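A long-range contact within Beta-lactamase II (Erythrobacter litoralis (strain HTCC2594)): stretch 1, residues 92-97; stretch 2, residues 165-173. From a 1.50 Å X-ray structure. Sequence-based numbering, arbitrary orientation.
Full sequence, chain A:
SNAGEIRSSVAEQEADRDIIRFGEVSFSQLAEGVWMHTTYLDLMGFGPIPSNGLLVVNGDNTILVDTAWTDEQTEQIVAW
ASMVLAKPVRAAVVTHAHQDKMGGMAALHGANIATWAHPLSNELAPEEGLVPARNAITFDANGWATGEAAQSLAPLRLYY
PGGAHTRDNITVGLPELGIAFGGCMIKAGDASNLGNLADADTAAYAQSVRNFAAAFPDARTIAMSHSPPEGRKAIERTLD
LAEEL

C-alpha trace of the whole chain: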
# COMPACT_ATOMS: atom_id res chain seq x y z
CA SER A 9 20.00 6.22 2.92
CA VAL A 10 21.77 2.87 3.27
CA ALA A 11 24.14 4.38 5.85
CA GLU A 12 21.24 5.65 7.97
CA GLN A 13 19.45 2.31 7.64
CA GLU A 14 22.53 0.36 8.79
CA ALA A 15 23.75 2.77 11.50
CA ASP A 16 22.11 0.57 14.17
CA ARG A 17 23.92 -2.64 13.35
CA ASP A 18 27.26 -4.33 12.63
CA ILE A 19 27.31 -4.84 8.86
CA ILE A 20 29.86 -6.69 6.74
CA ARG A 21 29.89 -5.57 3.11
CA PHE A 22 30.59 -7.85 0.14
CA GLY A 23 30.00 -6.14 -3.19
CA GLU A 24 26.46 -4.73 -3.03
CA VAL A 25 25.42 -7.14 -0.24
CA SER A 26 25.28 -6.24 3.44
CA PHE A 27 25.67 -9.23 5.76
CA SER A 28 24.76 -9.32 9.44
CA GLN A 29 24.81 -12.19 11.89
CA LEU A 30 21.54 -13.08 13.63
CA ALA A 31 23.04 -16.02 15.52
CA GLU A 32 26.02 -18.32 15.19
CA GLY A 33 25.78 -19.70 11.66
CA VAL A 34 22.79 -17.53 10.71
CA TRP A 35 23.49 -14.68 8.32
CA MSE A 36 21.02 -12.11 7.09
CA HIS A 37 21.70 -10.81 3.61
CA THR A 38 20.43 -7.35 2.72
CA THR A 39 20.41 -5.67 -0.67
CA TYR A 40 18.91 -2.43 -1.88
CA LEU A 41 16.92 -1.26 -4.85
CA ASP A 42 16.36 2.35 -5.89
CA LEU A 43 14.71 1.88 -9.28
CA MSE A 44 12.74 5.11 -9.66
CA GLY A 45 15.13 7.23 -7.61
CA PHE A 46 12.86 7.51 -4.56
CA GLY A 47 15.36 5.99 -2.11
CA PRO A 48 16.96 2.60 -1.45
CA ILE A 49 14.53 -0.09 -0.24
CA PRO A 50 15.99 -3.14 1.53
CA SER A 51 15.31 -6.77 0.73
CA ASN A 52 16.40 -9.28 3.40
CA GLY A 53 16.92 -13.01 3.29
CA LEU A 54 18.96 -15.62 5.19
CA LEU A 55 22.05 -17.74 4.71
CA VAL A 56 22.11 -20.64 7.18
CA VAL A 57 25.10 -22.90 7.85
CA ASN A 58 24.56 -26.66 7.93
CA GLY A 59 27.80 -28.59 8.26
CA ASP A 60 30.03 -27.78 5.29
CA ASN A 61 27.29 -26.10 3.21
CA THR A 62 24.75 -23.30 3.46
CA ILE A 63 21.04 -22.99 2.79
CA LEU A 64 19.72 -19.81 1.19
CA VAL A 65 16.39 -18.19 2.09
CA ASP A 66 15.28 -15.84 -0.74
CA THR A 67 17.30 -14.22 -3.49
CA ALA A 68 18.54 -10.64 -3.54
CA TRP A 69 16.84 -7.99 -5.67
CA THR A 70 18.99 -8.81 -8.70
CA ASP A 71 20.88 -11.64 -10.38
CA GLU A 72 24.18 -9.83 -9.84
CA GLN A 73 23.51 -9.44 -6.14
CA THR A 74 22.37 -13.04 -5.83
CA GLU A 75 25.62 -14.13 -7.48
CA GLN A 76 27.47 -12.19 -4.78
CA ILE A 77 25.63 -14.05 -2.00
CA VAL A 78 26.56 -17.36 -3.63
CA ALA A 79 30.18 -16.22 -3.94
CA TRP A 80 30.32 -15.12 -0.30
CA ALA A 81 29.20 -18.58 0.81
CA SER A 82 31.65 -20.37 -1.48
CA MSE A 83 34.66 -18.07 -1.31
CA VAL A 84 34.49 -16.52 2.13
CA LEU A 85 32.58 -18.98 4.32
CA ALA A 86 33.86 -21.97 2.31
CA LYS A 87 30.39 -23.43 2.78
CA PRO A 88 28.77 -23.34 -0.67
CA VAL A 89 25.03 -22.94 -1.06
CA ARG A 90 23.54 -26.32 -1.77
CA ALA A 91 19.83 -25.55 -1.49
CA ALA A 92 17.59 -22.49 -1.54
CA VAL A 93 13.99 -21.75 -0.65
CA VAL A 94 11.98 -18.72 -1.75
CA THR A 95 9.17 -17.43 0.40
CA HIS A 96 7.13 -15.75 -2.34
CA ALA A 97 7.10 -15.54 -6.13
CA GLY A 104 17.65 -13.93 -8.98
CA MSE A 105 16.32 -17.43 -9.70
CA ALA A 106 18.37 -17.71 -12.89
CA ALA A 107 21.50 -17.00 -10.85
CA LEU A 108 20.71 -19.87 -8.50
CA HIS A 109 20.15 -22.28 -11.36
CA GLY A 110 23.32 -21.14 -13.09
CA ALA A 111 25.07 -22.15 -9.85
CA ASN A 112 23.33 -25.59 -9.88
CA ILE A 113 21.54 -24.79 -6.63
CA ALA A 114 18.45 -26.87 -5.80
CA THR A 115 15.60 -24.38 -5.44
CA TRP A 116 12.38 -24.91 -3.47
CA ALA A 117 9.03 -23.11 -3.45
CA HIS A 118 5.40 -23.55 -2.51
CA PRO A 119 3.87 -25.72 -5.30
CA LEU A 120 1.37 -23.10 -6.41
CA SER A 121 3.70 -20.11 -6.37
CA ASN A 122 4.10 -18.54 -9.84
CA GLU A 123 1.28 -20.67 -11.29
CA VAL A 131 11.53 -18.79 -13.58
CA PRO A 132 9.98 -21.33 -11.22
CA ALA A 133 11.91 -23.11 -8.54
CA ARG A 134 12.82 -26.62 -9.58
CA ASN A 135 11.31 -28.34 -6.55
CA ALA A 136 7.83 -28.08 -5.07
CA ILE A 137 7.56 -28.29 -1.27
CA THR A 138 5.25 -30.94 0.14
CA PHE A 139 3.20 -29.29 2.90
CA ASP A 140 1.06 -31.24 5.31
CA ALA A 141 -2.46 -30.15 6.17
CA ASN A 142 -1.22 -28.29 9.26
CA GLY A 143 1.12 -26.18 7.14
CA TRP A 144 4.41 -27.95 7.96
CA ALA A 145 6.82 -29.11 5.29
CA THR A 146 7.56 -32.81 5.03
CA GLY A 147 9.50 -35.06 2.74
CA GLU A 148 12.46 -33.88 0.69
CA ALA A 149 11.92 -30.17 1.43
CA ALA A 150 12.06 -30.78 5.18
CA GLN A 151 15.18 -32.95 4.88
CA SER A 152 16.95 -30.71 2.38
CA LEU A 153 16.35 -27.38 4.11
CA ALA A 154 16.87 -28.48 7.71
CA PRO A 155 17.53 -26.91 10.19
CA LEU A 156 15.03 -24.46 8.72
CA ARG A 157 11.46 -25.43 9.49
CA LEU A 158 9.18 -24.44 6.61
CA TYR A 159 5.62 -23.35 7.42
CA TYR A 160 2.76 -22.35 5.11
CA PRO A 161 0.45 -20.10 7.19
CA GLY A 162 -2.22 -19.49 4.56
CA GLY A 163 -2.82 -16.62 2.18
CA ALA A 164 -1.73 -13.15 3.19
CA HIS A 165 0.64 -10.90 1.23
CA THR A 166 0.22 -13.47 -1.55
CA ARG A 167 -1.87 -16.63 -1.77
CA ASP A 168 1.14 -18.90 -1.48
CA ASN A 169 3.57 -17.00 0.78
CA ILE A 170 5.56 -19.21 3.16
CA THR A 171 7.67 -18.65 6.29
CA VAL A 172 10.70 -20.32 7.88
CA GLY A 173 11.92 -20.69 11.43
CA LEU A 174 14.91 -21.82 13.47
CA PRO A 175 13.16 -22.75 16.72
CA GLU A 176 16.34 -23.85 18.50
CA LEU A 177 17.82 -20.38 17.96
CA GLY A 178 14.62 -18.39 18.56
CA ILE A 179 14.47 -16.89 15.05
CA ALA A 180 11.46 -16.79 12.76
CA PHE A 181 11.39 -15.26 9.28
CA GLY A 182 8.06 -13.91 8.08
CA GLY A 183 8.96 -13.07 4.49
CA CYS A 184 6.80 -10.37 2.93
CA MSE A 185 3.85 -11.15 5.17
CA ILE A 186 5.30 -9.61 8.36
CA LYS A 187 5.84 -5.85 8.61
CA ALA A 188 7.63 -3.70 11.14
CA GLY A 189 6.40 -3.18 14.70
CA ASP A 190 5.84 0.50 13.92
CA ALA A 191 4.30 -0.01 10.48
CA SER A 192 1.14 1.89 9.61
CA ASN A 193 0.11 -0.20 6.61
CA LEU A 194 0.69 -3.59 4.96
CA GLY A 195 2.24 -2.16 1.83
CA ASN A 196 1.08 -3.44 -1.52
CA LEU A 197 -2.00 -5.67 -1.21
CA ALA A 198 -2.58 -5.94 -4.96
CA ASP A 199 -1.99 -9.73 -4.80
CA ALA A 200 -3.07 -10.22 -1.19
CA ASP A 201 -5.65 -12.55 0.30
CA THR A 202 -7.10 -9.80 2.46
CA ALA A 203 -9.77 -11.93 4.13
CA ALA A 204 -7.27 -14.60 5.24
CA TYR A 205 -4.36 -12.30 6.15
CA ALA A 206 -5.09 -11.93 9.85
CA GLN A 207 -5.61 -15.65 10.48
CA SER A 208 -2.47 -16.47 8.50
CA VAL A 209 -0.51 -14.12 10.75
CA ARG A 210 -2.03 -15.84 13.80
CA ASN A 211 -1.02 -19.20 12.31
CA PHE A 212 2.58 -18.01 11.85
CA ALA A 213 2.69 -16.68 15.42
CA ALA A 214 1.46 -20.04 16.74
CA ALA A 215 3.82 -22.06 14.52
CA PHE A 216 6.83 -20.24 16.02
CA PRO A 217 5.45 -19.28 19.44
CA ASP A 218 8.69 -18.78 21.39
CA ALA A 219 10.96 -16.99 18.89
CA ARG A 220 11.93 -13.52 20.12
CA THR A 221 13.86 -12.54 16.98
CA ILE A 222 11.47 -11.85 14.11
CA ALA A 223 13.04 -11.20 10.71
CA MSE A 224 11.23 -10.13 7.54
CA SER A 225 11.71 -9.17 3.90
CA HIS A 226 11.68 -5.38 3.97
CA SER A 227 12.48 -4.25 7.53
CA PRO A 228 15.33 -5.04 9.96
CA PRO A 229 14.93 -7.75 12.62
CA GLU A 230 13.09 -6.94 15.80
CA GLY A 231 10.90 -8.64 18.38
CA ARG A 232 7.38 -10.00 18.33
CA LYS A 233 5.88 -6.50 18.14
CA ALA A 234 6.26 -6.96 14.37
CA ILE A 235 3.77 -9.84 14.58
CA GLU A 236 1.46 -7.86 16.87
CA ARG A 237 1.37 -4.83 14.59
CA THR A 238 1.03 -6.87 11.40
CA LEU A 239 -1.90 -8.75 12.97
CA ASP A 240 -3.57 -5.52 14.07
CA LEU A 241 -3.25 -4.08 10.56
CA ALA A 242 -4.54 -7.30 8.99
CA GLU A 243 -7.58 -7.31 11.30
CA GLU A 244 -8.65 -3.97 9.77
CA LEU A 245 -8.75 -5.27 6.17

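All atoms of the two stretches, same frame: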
# COMPACT_ATOMS: atom_id res chain seq x y z
N ALA A 92 18.19 -23.80 -1.75
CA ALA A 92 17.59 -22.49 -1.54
C ALA A 92 16.09 -22.65 -1.49
O ALA A 92 15.52 -23.52 -2.15
CB ALA A 92 17.94 -21.50 -2.66
N VAL A 93 15.44 -21.79 -0.72
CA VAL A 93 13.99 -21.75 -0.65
C VAL A 93 13.58 -20.30 -0.81
O VAL A 93 14.23 -19.40 -0.28
CB VAL A 93 13.43 -22.37 0.66
CG1 VAL A 93 13.99 -21.68 1.92
CG2 VAL A 93 11.90 -22.32 0.66
N VAL A 94 12.53 -20.06 -1.61
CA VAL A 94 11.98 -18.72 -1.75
C VAL A 94 10.64 -18.65 -1.05
O VAL A 94 9.86 -19.62 -1.06
CB VAL A 94 11.87 -18.28 -3.22
CG1 VAL A 94 13.25 -18.23 -3.85
CG2 VAL A 94 10.94 -19.21 -3.99
N THR A 95 10.38 -17.52 -0.41
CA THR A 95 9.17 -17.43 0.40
C THR A 95 7.99 -16.83 -0.35
O THR A 95 6.87 -16.88 0.16
CB THR A 95 9.42 -16.61 1.67
OG1 THR A 95 9.85 -15.27 1.33
CG2 THR A 95 10.50 -17.27 2.53
N HIS A 96 8.21 -16.31 -1.55
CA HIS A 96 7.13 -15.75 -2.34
C HIS A 96 7.62 -15.67 -3.77
O HIS A 96 8.83 -15.65 -4.02
CB HIS A 96 6.75 -14.36 -1.85
CG HIS A 96 7.92 -13.43 -1.76
ND1 HIS A 96 8.72 -13.33 -0.65
CD2 HIS A 96 8.45 -12.57 -2.67
CE1 HIS A 96 9.68 -12.45 -0.87
NE2 HIS A 96 9.54 -11.98 -2.09
N ALA A 97 6.69 -15.61 -4.72
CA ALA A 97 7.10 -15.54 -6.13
C ALA A 97 7.63 -14.15 -6.45
O ALA A 97 7.04 -13.15 -6.07
CB ALA A 97 5.95 -15.89 -7.05
N HIS A 165 0.09 -11.85 2.20
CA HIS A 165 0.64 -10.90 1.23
C HIS A 165 0.46 -11.43 -0.19
O HIS A 165 0.16 -10.66 -1.13
CB HIS A 165 2.10 -10.63 1.53
CG HIS A 165 2.78 -9.75 0.54
ND1 HIS A 165 2.76 -8.37 0.62
CD2 HIS A 165 3.54 -10.04 -0.55
CE1 HIS A 165 3.45 -7.85 -0.38
NE2 HIS A 165 3.93 -8.85 -1.11
N THR A 166 0.62 -12.74 -0.36
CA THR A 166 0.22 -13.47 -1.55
C THR A 166 -0.50 -14.74 -1.12
O THR A 166 -0.44 -15.14 0.04
CB THR A 166 1.41 -13.84 -2.44
OG1 THR A 166 2.28 -14.71 -1.71
CG2 THR A 166 2.16 -12.61 -2.86
N ARG A 167 -1.14 -15.41 -2.08
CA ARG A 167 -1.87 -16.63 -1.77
C ARG A 167 -0.94 -17.71 -1.22
O ARG A 167 -1.32 -18.50 -0.35
CB ARG A 167 -2.59 -17.17 -3.01
CG ARG A 167 -3.53 -18.36 -2.73
CD ARG A 167 -4.06 -19.02 -4.01
NE ARG A 167 -2.96 -19.56 -4.79
CZ ARG A 167 -3.04 -19.94 -6.07
NH1 ARG A 167 -4.21 -19.87 -6.72
NH2 ARG A 167 -1.94 -20.40 -6.68
N ASP A 168 0.28 -17.76 -1.74
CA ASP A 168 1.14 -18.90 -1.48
C ASP A 168 2.39 -18.52 -0.69
O ASP A 168 3.36 -19.29 -0.66
CB ASP A 168 1.50 -19.58 -2.80
CG ASP A 168 0.25 -19.95 -3.64
OD1 ASP A 168 -0.70 -20.59 -3.10
OD2 ASP A 168 0.21 -19.59 -4.84
N ASN A 169 2.39 -17.37 -0.01
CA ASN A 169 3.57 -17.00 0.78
C ASN A 169 3.86 -18.02 1.87
O ASN A 169 2.95 -18.58 2.48
CB ASN A 169 3.40 -15.58 1.39
CG ASN A 169 2.08 -15.34 2.14
OD1 ASN A 169 1.43 -16.26 2.65
ND2 ASN A 169 1.73 -14.08 2.25
N ILE A 170 5.16 -18.29 2.10
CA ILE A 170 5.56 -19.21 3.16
C ILE A 170 6.54 -18.51 4.11
O ILE A 170 7.01 -17.41 3.87
CB ILE A 170 6.16 -20.52 2.62
CG1 ILE A 170 7.46 -20.25 1.85
CG2 ILE A 170 5.13 -21.27 1.74
CD1 ILE A 170 8.19 -21.56 1.43
N THR A 171 6.80 -19.18 5.23
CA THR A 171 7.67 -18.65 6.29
C THR A 171 8.64 -19.74 6.71
O THR A 171 8.44 -20.93 6.43
CB THR A 171 6.85 -18.19 7.50
OG1 THR A 171 6.17 -19.31 8.07
CG2 THR A 171 5.82 -17.13 7.08
N VAL A 172 9.73 -19.34 7.38
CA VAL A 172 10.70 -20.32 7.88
C VAL A 172 11.11 -19.94 9.29
O VAL A 172 11.08 -18.77 9.69
CB VAL A 172 11.93 -20.45 6.95
CG1 VAL A 172 11.51 -20.79 5.53
CG2 VAL A 172 12.73 -19.16 6.98
N GLY A 173 11.50 -20.94 10.07
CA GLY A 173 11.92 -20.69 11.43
C GLY A 173 13.11 -21.55 11.79
O GLY A 173 13.37 -22.60 11.18

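One backbone hydrogen bond ties the two stretches together: Ile170 N donates to Thr95 O at 2.9 Å, and the N-H...O angle of 167° makes it nearly linear. The same carbonyl receives a CA-H...O contact, with Asn169 CA lying 3.4 Å from Thr95 O and an angle of 141° at the hydrogen. Thr95 O thus faces two consecutive residues, in keeping with the backbone register, where the CA atoms of Thr95 and Ile170 are 4.9 Å apart. The touching segments run in roughly opposing directions, 153° apart end to end.

Apolar packing extends the contact on the Val93 side. Ile170 CD1 approaches Val93 CG2 at 3.9 Å and also lies 3.6 Å from Val94 O; its CA-to-CB bond points sideways, but with chi1 p and chi2 t the end of the side chain comes nearer to stretch 1. The CA-to-CB bonds of Val93 and Val172 both point toward the other stretch, yet their closest atoms, Val93 CG1 and Val172 CG1, remain 4.5 Å apart, a looser fit.

Two further polar interactions lie within single stretches. His96 ND1 donates to Thr95 OG1 at 3.0 Å, linking neighbouring side chains. Within the second stretch, a type I turn spans Thr166 to Asn169, and at its centre Arg167 NH2 forms a salt bridge with Asp168 OD2 at 2.9 Å.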